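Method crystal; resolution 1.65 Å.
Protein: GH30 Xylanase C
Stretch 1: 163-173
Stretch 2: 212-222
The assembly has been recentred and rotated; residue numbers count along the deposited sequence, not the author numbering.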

# COMPACT_ATOMS: atom_id res chain seq x y z
N TRP A 163 6.14 7.39 28.30
CA TRP A 163 7.09 6.71 27.39
C TRP A 163 7.05 7.30 25.98
O TRP A 163 7.61 6.65 25.08
CB TRP A 163 6.76 5.21 27.36
CG TRP A 163 7.11 4.50 28.62
CD1 TRP A 163 6.36 4.41 29.75
CD2 TRP A 163 8.30 3.75 28.89
NE1 TRP A 163 6.98 3.66 30.70
CE2 TRP A 163 8.20 3.25 30.21
CE3 TRP A 163 9.45 3.47 28.17
CZ2 TRP A 163 9.18 2.45 30.78
CZ3 TRP A 163 10.45 2.73 28.75
CH2 TRP A 163 10.32 2.22 30.04
N ARG A 164 6.41 8.46 25.77
CA ARG A 164 6.34 9.08 24.43
C ARG A 164 7.75 9.30 23.89
O ARG A 164 8.02 8.91 22.74
CB ARG A 164 5.56 10.38 24.47
CG ARG A 164 4.07 10.10 24.61
CD ARG A 164 3.25 11.35 24.67
NE ARG A 164 3.59 12.13 25.85
CZ ARG A 164 3.13 13.34 26.10
NH1 ARG A 164 2.36 13.99 25.22
NH2 ARG A 164 3.46 13.92 27.23
N GLN A 165 8.63 9.95 24.65
CA GLN A 165 9.97 10.25 24.11
C GLN A 165 10.72 8.93 23.86
O GLN A 165 11.42 8.80 22.82
CB GLN A 165 10.80 11.15 25.05
CG GLN A 165 12.12 11.59 24.40
CD GLN A 165 11.91 12.29 23.06
OE1 GLN A 165 12.42 11.84 22.03
NE2 GLN A 165 11.20 13.39 23.07
N ALA A 166 10.58 7.95 24.75
CA ALA A 166 11.22 6.62 24.59
C ALA A 166 10.75 5.96 23.29
O ALA A 166 11.57 5.38 22.58
CB ALA A 166 10.90 5.76 25.78
N TYR A 167 9.46 6.09 22.96
CA TYR A 167 8.92 5.41 21.76
C TYR A 167 9.40 6.13 20.50
O TYR A 167 9.78 5.47 19.53
CB TYR A 167 7.41 5.29 21.85
CG TYR A 167 6.78 4.52 20.73
CD1 TYR A 167 7.36 3.35 20.23
CD2 TYR A 167 5.60 4.96 20.18
CE1 TYR A 167 6.75 2.63 19.23
CE2 TYR A 167 4.96 4.22 19.20
CZ TYR A 167 5.55 3.07 18.71
OH TYR A 167 4.90 2.36 17.75
N ALA A 168 9.44 7.46 20.51
CA ALA A 168 10.00 8.24 19.38
C ALA A 168 11.47 7.86 19.21
O ALA A 168 11.92 7.71 18.06
CB ALA A 168 9.81 9.72 19.59
N ASN A 169 12.22 7.71 20.30
CA ASN A 169 13.66 7.39 20.21
C ASN A 169 13.85 5.99 19.60
O ASN A 169 14.75 5.78 18.75
CB ASN A 169 14.35 7.42 21.58
CG ASN A 169 14.54 8.81 22.13
OD1 ASN A 169 14.49 9.78 21.39
ND2 ASN A 169 14.88 8.92 23.43
N TYR A 170 12.99 5.05 20.00
CA TYR A 170 12.96 3.66 19.49
C TYR A 170 12.67 3.64 17.99
O TYR A 170 13.39 2.96 17.27
CB TYR A 170 11.94 2.86 20.30
CG TYR A 170 11.44 1.56 19.74
CD1 TYR A 170 10.37 1.50 18.86
CD2 TYR A 170 12.01 0.36 20.16
CE1 TYR A 170 9.88 0.28 18.41
CE2 TYR A 170 11.52 -0.87 19.73
CZ TYR A 170 10.45 -0.90 18.85
OH TYR A 170 9.96 -2.12 18.46
N LEU A 171 11.68 4.40 17.51
CA LEU A 171 11.31 4.41 16.09
C LEU A 171 12.44 5.02 15.27
O LEU A 171 12.78 4.47 14.23
CB LEU A 171 10.00 5.17 15.89
CG LEU A 171 8.77 4.51 16.48
CD1 LEU A 171 7.58 5.49 16.45
CD2 LEU A 171 8.45 3.23 15.73
N VAL A 172 13.07 6.08 15.79
CA VAL A 172 14.24 6.72 15.13
C VAL A 172 15.41 5.71 15.09
O VAL A 172 16.16 5.70 14.07
CB VAL A 172 14.59 8.06 15.79
CG1 VAL A 172 15.97 8.54 15.42
CG2 VAL A 172 13.58 9.13 15.38
N GLN A 173 15.67 4.94 16.14
CA GLN A 173 16.79 3.96 16.12
C GLN A 173 16.53 2.91 15.04
O GLN A 173 17.49 2.47 14.33
CB GLN A 173 17.00 3.30 17.49
CG GLN A 173 18.12 2.28 17.53
CD GLN A 173 19.45 2.93 17.29
OE1 GLN A 173 19.75 3.98 17.85
NE2 GLN A 173 20.21 2.37 16.35
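Stretch 2, residues 212-222: ASFIPTLYNTI

Where two helices of one chain pack side by side, the smallest side chain in the interface often sets how near they come, and the neighbouring side chains are arranged around it. The GH30 Xylanase C offers a compact example. Residues 164-173 are helical, with Trp 163 at the N-cap position; in the second stretch, Ala 212 to Phe 214 form a loop or turn that leads into a helix over 215-222. The two helices run in broadly the same direction, their axes crossing at -44° and approaching to 9.0 Å.

Ala 168 marks the close point. Its CA lies 4.9 Å from the CA of Leu 218, and its CB, directed toward the second stretch, rests 3.9 Å from Leu 218 CA, so that a methyl group packs against the backbone as well as against the side chains of Phe 214 and Leu 218 (CB to Phe 214 CZ 4.1 Å, CB to Leu 218 CD1 4.2 Å). On its N-terminal side the register pairs Arg 164 with Phe 214 and Gln 165 with Thr 217; beyond it, Val 172 pairs with Ile 222.

Thr 221 illustrates a knob in a hole: its side chain sits among Gln 165, Ala 168, Asn 169 and Val 172. In its m rotamer (chi1 -51°), OG1 donates a hydrogen bond to Thr 217 O at 2.6 Å, one turn back in its own helix. The hydroxyl is thus served within the helix while OG1 lies 3.5 Å from Ala 168 CB, and the methyl CG2 is left to meet Val 172 CG2 at 3.8 Å. The t rotamer of Val 172 also brings CG2 within 3.9 Å of Ile 222 CG1.

Phe 214 precedes its helix, and its CA-to-CB bond points sideways; the t rotamer (chi1 177°) nevertheless carries the ring to the first helix. Its edge meets the backbone there, CE1 lying 3.2 Å from Arg 164 O and CZ 3.8 Å from Ala 168 N. These two backbone atoms are already joined by a helical hydrogen bond of 3.0 Å. The ring of Tyr 167, also t, lies nearly parallel to that of Phe 214, with planes at 22°, but is slid aside: the centroids are 5.4 Å apart and overlap is slight, although Tyr 167 CD2 reaches Phe 214 CZ at 3.5 Å. Leu 171 CD1 and Leu 218 CD1, 4.0 Å apart, extend this apolar patch.

At this same end Arg 164, with chi1 m, chi2 t and chi3 m, reaches the loop, where NH1 donates a hydrogen bond to Ser 213 O (2.9 Å, 153°). The acceptor lies near the guanidinium plane, the direction in which the guanidinium N-H bonds point.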

# COMPACT_ATOMS: atom_id res chain seq x y z
N ALA A 212 -2.70 13.05 18.38
CA ALA A 212 -2.01 14.34 18.24
C ALA A 212 -1.16 14.62 19.47
O ALA A 212 -0.30 15.52 19.39
CB ALA A 212 -3.02 15.44 18.00
N SER A 213 -1.34 13.87 20.57
CA SER A 213 -0.51 14.04 21.77
C SER A 213 0.86 13.37 21.58
O SER A 213 1.75 13.58 22.42
CB SER A 213 -1.23 13.57 23.03
OG SER A 213 -1.31 12.15 23.10
N PHE A 214 1.07 12.56 20.53
CA PHE A 214 2.38 11.91 20.30
C PHE A 214 3.07 12.44 19.04
O PHE A 214 4.28 12.48 19.00
CB PHE A 214 2.25 10.39 20.16
CG PHE A 214 3.55 9.68 19.86
CD1 PHE A 214 4.64 9.75 20.73
CD2 PHE A 214 3.71 8.94 18.72
CE1 PHE A 214 5.82 9.09 20.43
CE2 PHE A 214 4.89 8.28 18.42
CZ PHE A 214 5.95 8.34 19.28
N ILE A 215 2.31 12.78 17.99
CA ILE A 215 2.88 13.13 16.67
C ILE A 215 3.95 14.21 16.77
O ILE A 215 5.03 14.04 16.21
CB ILE A 215 1.74 13.45 15.72
CG1 ILE A 215 1.06 12.15 15.30
CG2 ILE A 215 2.25 14.27 14.54
CD1 ILE A 215 -0.35 12.38 14.85
N PRO A 216 3.73 15.35 17.46
CA PRO A 216 4.78 16.37 17.57
C PRO A 216 6.07 15.82 18.16
O PRO A 216 7.12 16.15 17.67
CB PRO A 216 4.14 17.46 18.45
CG PRO A 216 2.64 17.24 18.24
CD PRO A 216 2.48 15.73 18.13
N THR A 217 6.00 14.95 19.16
CA THR A 217 7.19 14.35 19.79
C THR A 217 7.94 13.52 18.74
O THR A 217 9.15 13.63 18.60
CB THR A 217 6.84 13.50 21.02
OG1 THR A 217 6.29 14.36 22.03
CG2 THR A 217 8.04 12.75 21.56
N LEU A 218 7.24 12.74 17.95
CA LEU A 218 7.91 11.91 16.93
C LEU A 218 8.54 12.84 15.88
O LEU A 218 9.70 12.62 15.52
CB LEU A 218 6.87 10.96 16.33
CG LEU A 218 7.38 10.10 15.18
CD1 LEU A 218 8.59 9.26 15.60
CD2 LEU A 218 6.24 9.18 14.69
N TYR A 219 7.80 13.83 15.40
CA TYR A 219 8.29 14.77 14.37
C TYR A 219 9.57 15.43 14.84
O TYR A 219 10.58 15.48 14.08
CB TYR A 219 7.24 15.82 14.07
CG TYR A 219 7.67 16.79 13.01
CD1 TYR A 219 8.33 17.96 13.36
CD2 TYR A 219 7.28 16.62 11.71
CE1 TYR A 219 8.67 18.89 12.40
CE2 TYR A 219 7.63 17.54 10.73
CZ TYR A 219 8.32 18.67 11.09
OH TYR A 219 8.63 19.60 10.13
N ASN A 220 9.57 15.91 16.09
CA ASN A 220 10.76 16.62 16.64
C ASN A 220 11.95 15.66 16.76
O ASN A 220 13.11 16.07 16.52
CB ASN A 220 10.45 17.32 17.96
CG ASN A 220 9.55 18.52 17.76
OD1 ASN A 220 9.46 19.06 16.65
ND2 ASN A 220 8.84 18.90 18.81
N THR A 221 11.71 14.40 17.11
CA THR A 221 12.78 13.41 17.35
C THR A 221 13.40 13.02 16.01
O THR A 221 14.62 12.84 15.93
CB THR A 221 12.21 12.25 18.18
OG1 THR A 221 11.54 12.79 19.32
CG2 THR A 221 13.29 11.27 18.55
N ILE A 222 12.58 12.85 14.97
CA ILE A 222 13.07 12.58 13.60
C ILE A 222 13.95 13.75 13.17
O ILE A 222 15.07 13.52 12.70
CB ILE A 222 11.88 12.36 12.64
CG1 ILE A 222 11.16 11.06 12.97
CG2 ILE A 222 12.33 12.36 11.21
CD1 ILE A 222 9.92 10.88 12.18